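Local coordinates for protein beta-lactamase (Burkholderia cenocepacia, PDB 5E2G) that probably hydrolyses beta-lactam antibiotics to substituted beta-amino acids, as a class C beta-lactamase of the serine penicillin-recognising fold, at residues I30-G34 and K35-F39; F58-G61 and S62-K65; V233-M237 and G238-T242. All blocks are in the same frame, centred on the assembly; numbering follows the deposited sequence.

Interaction 1: residues I30-G34 and K35-F39; sequences IVADG and KPYVF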
loop_
_atom_site.group_PDB
_atom_site.type_symbol
_atom_site.label_atom_id
_atom_site.label_comp_id
_atom_site.label_asym_id
_atom_site.label_seq_id
_atom_site.Cartn_x
_atom_site.Cartn_y
_atom_site.Cartn_z
ATOM N N ILE A 30 -4.673 13.306 8.568
ATOM C CA ILE A 30 -5.359 12.824 9.764
ATOM C C ILE A 30 -6.860 12.823 9.508
ATOM O O ILE A 30 -7.418 13.824 9.051
ATOM C CB ILE A 30 -5.041 13.690 11.000
ATOM C CG1 ILE A 30 -3.583 13.527 11.443
ATOM C CG2 ILE A 30 -5.994 13.367 12.141
ATOM C CD1 ILE A 30 -3.241 12.163 11.949
ATOM N N VAL A 31 -7.511 11.705 9.810
ATOM C CA VAL A 31 -8.960 11.638 9.957
ATOM C C VAL A 31 -9.252 11.600 11.448
ATOM O O VAL A 31 -8.851 10.661 12.145
ATOM C CB VAL A 31 -9.555 10.407 9.253
ATOM C CG1 VAL A 31 -11.030 10.275 9.573
ATOM C CG2 VAL A 31 -9.352 10.487 7.769
ATOM N N ALA A 32 -9.923 12.629 11.947
ATOM C CA ALA A 32 -10.252 12.735 13.363
ATOM C C ALA A 32 -11.767 12.833 13.445
ATOM O O ALA A 32 -12.343 13.876 13.122
ATOM C CB ALA A 32 -9.569 13.939 13.994
ATOM N N ASP A 33 -12.402 11.730 13.849
ATOM C CA ASP A 33 -13.860 11.618 13.873
ATOM C C ASP A 33 -14.452 11.866 12.485
ATOM O O ASP A 33 -15.452 12.565 12.330
ATOM C CB ASP A 33 -14.467 12.569 14.911
ATOM C CG ASP A 33 -15.886 12.187 15.300
ATOM O OD1 ASP A 33 -16.102 11.029 15.729
ATOM O OD2 ASP A 33 -16.783 13.050 15.172
ATOM N N GLY A 34 -13.829 11.284 11.459
ATOM C CA GLY A 34 -14.277 11.470 10.094
ATOM C C GLY A 34 -13.840 12.764 9.439
ATOM O O GLY A 34 -13.990 12.901 8.218
ATOM N N LYS A 35 -13.317 13.718 10.196
ATOM C CA LYS A 35 -12.859 14.972 9.616
ATOM C C LYS A 35 -11.434 14.816 9.103
ATOM O O LYS A 35 -10.553 14.406 9.859
ATOM C CB LYS A 35 -12.917 16.094 10.646
ATOM C CG LYS A 35 -14.252 16.822 10.704
ATOM C CD LYS A 35 -14.375 17.812 9.548
ATOM C CE LYS A 35 -15.829 18.204 9.264
ATOM N NZ LYS A 35 -16.532 18.822 10.430
ATOM N N PRO A 36 -11.170 15.130 7.842
ATOM C CA PRO A 36 -9.796 15.078 7.333
ATOM C C PRO A 36 -9.018 16.354 7.609
ATOM O O PRO A 36 -9.574 17.450 7.668
ATOM C CB PRO A 36 -9.998 14.881 5.829
ATOM C CG PRO A 36 -11.295 15.545 5.556
ATOM C CD PRO A 36 -12.154 15.308 6.761
ATOM N N TYR A 37 -7.707 16.191 7.773
ATOM C CA TYR A 37 -6.765 17.293 7.941
ATOM C C TYR A 37 -5.457 16.897 7.283
ATOM O O TYR A 37 -5.055 15.734 7.352
ATOM C CB TYR A 37 -6.480 17.618 9.415
ATOM C CG TYR A 37 -7.692 17.935 10.257
ATOM C CD1 TYR A 37 -8.093 19.249 10.458
ATOM C CD2 TYR A 37 -8.431 16.922 10.853
ATOM C CE1 TYR A 37 -9.199 19.545 11.224
ATOM C CE2 TYR A 37 -9.536 17.209 11.621
ATOM C CZ TYR A 37 -9.916 18.522 11.803
ATOM O OH TYR A 37 -11.019 18.817 12.569
ATOM N N VAL A 38 -4.784 17.856 6.659
ATOM C CA VAL A 38 -3.459 17.618 6.106
ATOM C C VAL A 38 -2.519 18.685 6.637
ATOM O O VAL A 38 -2.824 19.879 6.565
ATOM C CB VAL A 38 -3.452 17.601 4.568
ATOM C CG1 VAL A 38 -2.026 17.463 4.050
ATOM C CG2 VAL A 38 -4.314 16.456 4.059
ATOM N N PHE A 39 -1.384 18.249 7.173
ATOM C CA PHE A 39 -0.384 19.124 7.770
ATOM C C PHE A 39 0.931 18.934 7.031
ATOM O O PHE A 39 1.484 17.829 7.027
ATOM C CB PHE A 39 -0.218 18.814 9.258
ATOM C CG PHE A 39 -1.503 18.861 10.029
ATOM C CD1 PHE A 39 -2.178 20.061 10.202
ATOM C CD2 PHE A 39 -2.042 17.710 10.569
ATOM C CE1 PHE A 39 -3.360 20.113 10.903
ATOM C CE2 PHE A 39 -3.222 17.755 11.276
ATOM C CZ PHE A 39 -3.885 18.959 11.440
#
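Lys35 faces Ala32 across the tight end of a two-residue beta hairpin, in which a type I' turn from Ala32 to Lys35 reverses strand 25-32 into strand 35-42. Asp33 and Gly34 form the turn itself, both with positive phi, and Gly34 has no CB to crowd it. Ala32 and Lys35 are a hydrogen-bonded antiparallel pair with two unequal links. Ala32 N gives a nearly straight bond to Lys35 O at 2.8 Å, whereas Lys35 N meets Ala32 O at 3.1 Å from well above the carbonyl plane. The Lys35 side chain touches the first strand through CB, 3.4 Å from Ala32 O, and beyond that its bent chain leads away. Pro36 then takes a non-hydrogen-bonded place opposite Val31, where a ring without an N-H costs the hairpin no backbone bond; its CA packs against Ile30 O in a CA-H...O contact of 3.2 Å. On this face both Val31 and Pro36 lie against Leu230 of helix 226-235. Tyr37 restores the hydrogen-bonded pattern with Ile30: Tyr37 N donates to Ile30 O at 2.7 Å on a bent line (133° at the hydrogen), and Ile30 N returns a straighter bond to Tyr37 O, both in the carbonyl planes. With CG beside its own backbone N (chi1 -56°), the Tyr37 ring swings back toward the turn, and its CE2 reaches the Ala32 methyl at 4.0 Å. Helix 3-21 lies over this side through Leu6, which touches Ile30, Tyr37 and Phe39. At Phe39 the ring presents its edge to the other strand, CE2 lying 4.2 Å from Ile30 CG1.

Interaction 2: residues F58-G61 and S62-K65; sequences FEIG and SVSK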
loop_
_atom_site.group_PDB
_atom_site.type_symbol
_atom_site.label_atom_id
_atom_site.label_comp_id
_atom_site.label_asym_id
_atom_site.label_seq_id
_atom_site.Cartn_x
_atom_site.Cartn_y
_atom_site.Cartn_z
ATOM N N PHE A 58 4.421 12.408 -3.513
ATOM C CA PHE A 58 5.356 11.482 -2.894
ATOM C C PHE A 58 5.171 10.092 -3.494
ATOM O O PHE A 58 4.057 9.704 -3.852
ATOM C CB PHE A 58 5.143 11.389 -1.381
ATOM C CG PHE A 58 5.309 12.690 -0.653
ATOM C CD1 PHE A 58 4.283 13.622 -0.619
ATOM C CD2 PHE A 58 6.479 12.969 0.033
ATOM C CE1 PHE A 58 4.430 14.814 0.056
ATOM C CE2 PHE A 58 6.626 14.163 0.719
ATOM C CZ PHE A 58 5.598 15.087 0.723
ATOM N N GLU A 59 6.270 9.342 -3.602
ATOM C CA GLU A 59 6.193 7.925 -3.938
ATOM C C GLU A 59 5.838 7.134 -2.683
ATOM O O GLU A 59 6.502 7.268 -1.651
ATOM C CB GLU A 59 7.520 7.419 -4.506
ATOM C CG GLU A 59 8.157 8.340 -5.519
ATOM C CD GLU A 59 9.585 7.954 -5.865
ATOM O OE1 GLU A 59 10.127 7.009 -5.252
ATOM O OE2 GLU A 59 10.169 8.613 -6.752
ATOM N N ILE A 60 4.797 6.306 -2.766
ATOM C CA ILE A 60 4.324 5.573 -1.597
ATOM C C ILE A 60 4.794 4.120 -1.598
ATOM O O ILE A 60 4.373 3.339 -0.741
ATOM C CB ILE A 60 2.792 5.668 -1.450
ATOM C CG1 ILE A 60 2.062 5.051 -2.641
ATOM C CG2 ILE A 60 2.374 7.113 -1.280
ATOM C CD1 ILE A 60 0.549 5.034 -2.463
ATOM N N GLY A 61 5.673 3.744 -2.519
ATOM C CA GLY A 61 6.228 2.398 -2.485
ATOM C C GLY A 61 5.146 1.330 -2.497
ATOM O O GLY A 61 4.184 1.394 -3.271
ATOM N N SER A 62 5.296 0.347 -1.605
ATOM C CA SER A 62 4.412 -0.811 -1.563
ATOM C C SER A 62 2.996 -0.481 -1.120
ATOM O O SER A 62 2.119 -1.340 -1.231
ATOM C CB SER A 62 4.996 -1.877 -0.648
ATOM O OG SER A 62 6.198 -2.404 -1.178
ATOM N N VAL A 63 2.743 0.727 -0.617
ATOM C CA VAL A 63 1.366 1.117 -0.357
ATOM C C VAL A 63 0.589 1.160 -1.670
ATOM O O VAL A 63 -0.638 1.022 -1.673
ATOM C CB VAL A 63 1.317 2.464 0.401
ATOM C CG1 VAL A 63 -0.120 2.858 0.700
ATOM C CG2 VAL A 63 2.111 2.378 1.696
ATOM N N SER A 64 1.290 1.315 -2.800
ATOM C CA SER A 64 0.664 1.158 -4.111
ATOM C C SER A 64 -0.149 -0.126 -4.187
ATOM O O SER A 64 -1.243 -0.146 -4.753
ATOM C CB SER A 64 1.732 1.157 -5.208
ATOM O OG SER A 64 2.529 2.324 -5.186
ATOM N N LYS A 65 0.364 -1.206 -3.601
ATOM C CA LYS A 65 -0.299 -2.502 -3.677
ATOM C C LYS A 65 -1.674 -2.508 -3.013
ATOM O O LYS A 65 -2.493 -3.376 -3.328
ATOM C CB LYS A 65 0.589 -3.566 -3.041
ATOM C CG LYS A 65 2.044 -3.508 -3.468
ATOM C CD LYS A 65 2.928 -4.339 -2.527
ATOM C CE LYS A 65 4.381 -4.420 -3.024
ATOM N NZ LYS A 65 5.219 -5.302 -2.161
#
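Ile60 and Gly61 meet Val63 and Ser64 where the chain turns from strand 58-59 into helix 64-77, and this turn carries Ser62 and Lys65 of an SxxK pattern, consistent with the nucleophile motif of serine beta-lactamases and penicillin-binding proteins. Backbone bonds define the turn. Val63 N donates to Ile60 O at 3.1 Å, and one residue on, Ser64 N donates to Gly61 O at 2.9 Å; both donors stand above the carbonyl planes. Gly61 makes the bend with a positive phi (55°), readily adopted by a residue without CB.

Side-chain polar contacts centre on Ser64. With its hydroxyl beside its own backbone N (chi1 -57°), OG reaches back to Gly61 O at 2.7 Å, nearly along the C=O axis. Gly61 O is therefore gripped twice by one residue, while Ser64 OG is also hydrogen-bonded to Val222 N. On the helix side, Lys65 runs out as an extended chain toward Ser62, where a weak bond from NZ to OG rests on one of two Ser62 conformers and is doubtful. Tyr148 touches both of these side chains, and Lys313 touches Ser62, an assembly consistent with the active site of this family.

The apolar contacts are made by Ile60. Its side chain crosses that of Val63 at about a right angle, and Thr322 of strand 321-327 touches both. CG1 of Ile60 occupies the place between N and the carbonyl carbon (chi1 62°), which brings it to 3.8 Å from Ser64 OG and sets Ile60 CD1 3.9 Å from Val63 CG1.

Interaction 3: residues V233-M237 and G238-T242; sequences VQANM and GMIHT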
loop_
_atom_site.group_PDB
_atom_site.type_symbol
_atom_site.label_atom_id
_atom_site.label_comp_id
_atom_site.label_asym_id
_atom_site.label_seq_id
_atom_site.Cartn_x
_atom_site.Cartn_y
_atom_site.Cartn_z
ATOM N N VAL A 233 -8.089 6.358 2.651
ATOM C CA VAL A 233 -8.299 5.879 4.018
ATOM C C VAL A 233 -9.741 6.109 4.455
ATOM O O VAL A 233 -10.365 5.234 5.065
ATOM C CB VAL A 233 -7.298 6.558 4.974
ATOM C CG1 VAL A 233 -7.671 6.313 6.436
ATOM C CG2 VAL A 233 -5.883 6.068 4.686
ATOM N N GLN A 234 -10.299 7.275 4.131
ATOM C CA GLN A 234 -11.704 7.520 4.443
ATOM C C GLN A 234 -12.599 6.521 3.733
ATOM O O GLN A 234 -13.537 5.986 4.333
ATOM C CB GLN A 234 -12.110 8.940 4.053
ATOM C CG GLN A 234 -11.413 10.047 4.809
ATOM C CD GLN A 234 -11.908 11.417 4.379
ATOM O OE1 GLN A 234 -11.317 12.056 3.508
ATOM N NE2 GLN A 234 -13.007 11.868 4.978
ATOM N N ALA A 235 -12.321 6.257 2.455
ATOM C CA ALA A 235 -13.102 5.277 1.705
ATOM C C ALA A 235 -13.010 3.892 2.344
ATOM O O ALA A 235 -14.003 3.155 2.398
ATOM C CB ALA A 235 -12.638 5.242 0.251
ATOM N N ASN A 236 -11.832 3.528 2.860
ATOM C CA ASN A 236 -11.668 2.256 3.556
ATOM C C ASN A 236 -12.407 2.202 4.886
ATOM O O ASN A 236 -12.428 1.137 5.515
ATOM C CB ASN A 236 -10.185 1.959 3.766
ATOM C CG ASN A 236 -9.562 1.265 2.564
ATOM O OD1 ASN A 236 -9.521 0.042 2.498
ATOM N ND2 ASN A 236 -9.088 2.048 1.600
HETATM N N MSE A 237 -13.014 3.302 5.320
HETATM C CA MSE A 237 -13.897 3.268 6.476
HETATM C C MSE A 237 -15.324 3.671 6.093
HETATM O O MSE A 237 -16.154 3.937 6.960
HETATM C CB MSE A 237 -13.348 4.168 7.579
HETATM C CG MSE A 237 -11.947 3.782 8.014
HETATM SE SE MSE A 237 -11.311 4.768 9.566
HETATM C CE MSE A 237 -11.003 6.504 8.728
ATOM N N GLY A 238 -15.589 3.717 4.786
ATOM C CA GLY A 238 -16.936 3.891 4.271
ATOM C C GLY A 238 -17.508 5.286 4.383
ATOM O O GLY A 238 -18.732 5.441 4.433
HETATM N N MSE A 239 -16.664 6.310 4.384
HETATM C CA MSE A 239 -17.109 7.649 4.743
HETATM C C MSE A 239 -17.424 8.592 3.605
HETATM O O MSE A 239 -17.954 9.669 3.855
HETATM C CB MSE A 239 -16.053 8.326 5.609
HETATM C CG MSE A 239 -15.849 7.685 6.941
HETATM SE SE MSE A 239 -14.211 8.304 7.779
HETATM C CE MSE A 239 -14.517 7.505 9.498
ATOM N N ILE A 240 -17.098 8.247 2.359
ATOM C CA ILE A 240 -17.176 9.288 1.339
ATOM C C ILE A 240 -18.060 8.939 0.145
ATOM O O ILE A 240 -17.815 9.418 -0.967
ATOM C CB ILE A 240 -15.768 9.679 0.857
ATOM C CG1 ILE A 240 -15.026 8.462 0.328
ATOM C CG2 ILE A 240 -14.977 10.377 1.962
ATOM C CD1 ILE A 240 -13.884 8.854 -0.549
ATOM N N HIS A 241 -19.110 8.150 0.362
ATOM C CA HIS A 241 -20.129 7.927 -0.671
ATOM C C HIS A 241 -19.531 7.340 -1.945
ATOM O O HIS A 241 -19.801 7.807 -3.049
ATOM C CB HIS A 241 -20.889 9.217 -1.015
ATOM C CG HIS A 241 -21.388 9.977 0.168
ATOM N ND1 HIS A 241 -21.632 11.333 0.125
ATOM C CD2 HIS A 241 -21.702 9.578 1.422
ATOM C CE1 HIS A 241 -22.071 11.737 1.302
ATOM N NE2 HIS A 241 -22.120 10.692 2.109
ATOM N N THR A 242 -18.694 6.327 -1.797
ATOM C CA THR A 242 -18.290 5.598 -2.985
ATOM C C THR A 242 -19.455 4.747 -3.481
ATOM O O THR A 242 -20.328 4.339 -2.707
ATOM C CB THR A 242 -17.068 4.718 -2.709
ATOM O OG1 THR A 242 -17.484 3.494 -2.101
ATOM C CG2 THR A 242 -16.091 5.432 -1.786
#
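A Schellman motif closes helix 226-235, and Gly238, with positive phi, is its C-prime residue. Met239 N reaches back to Gln234 O at 3.1 Å, while Gly238 N bonds to Ala235 O at 2.9 Å, completing the type I turn from Ala235 to Gly238. Gln234 O accepts a second bond, from Met237 N, and the two donors come from opposite faces of its carbonyl plane, so one oxygen ties both the last helical turn and the residue beyond the glycine.

Side chains fold over this end in two patches. The selenomethionines Met237 and Met239 lie side by side, pointing the same way: Met239 is extended, Met237 is bent at its last torsion (chi3 -73°), and their CE methyls meet at 3.7 Å. Met237 also rests on Phe326 of the central sheet.

In the other patch, the loop that follows folds back on the helix. The Ile240 side chain crosses that of Gln234 at about a right angle, with CG2 3.8 Å from Gln234 CB and also touching the amide NE2, while Ile240 CD1 approaches Ala235 CB at 3.9 Å. Thr242 adds CG2 against the same alanine methyl, at 4.0 Å. The crossed pair of backbone bonds, with glycine at C-prime between their donors and the helix, is the signature of a Schellman C-cap.

Along the chain the three contacts come in series, from the hairpin of interaction 1 through the helix start of interaction 2 to the helix end of interaction 3. Interactions 1 and 3 have centres about 13 Å apart and touch directly: Val31 CG2 meets Gln234 CG at 3.6 Å, packing the end of helix 226-235 onto strand 25-32 of the large antiparallel sheet. Interaction 2 lies close to the centre of the folded chain, about 5 Å from it, with its own centre about 20 Å from that of interaction 1 and 19 Å from that of interaction 3. Strand 321-327 borders both interactions 2 and 3: its Val324 touches Val63 and Val233.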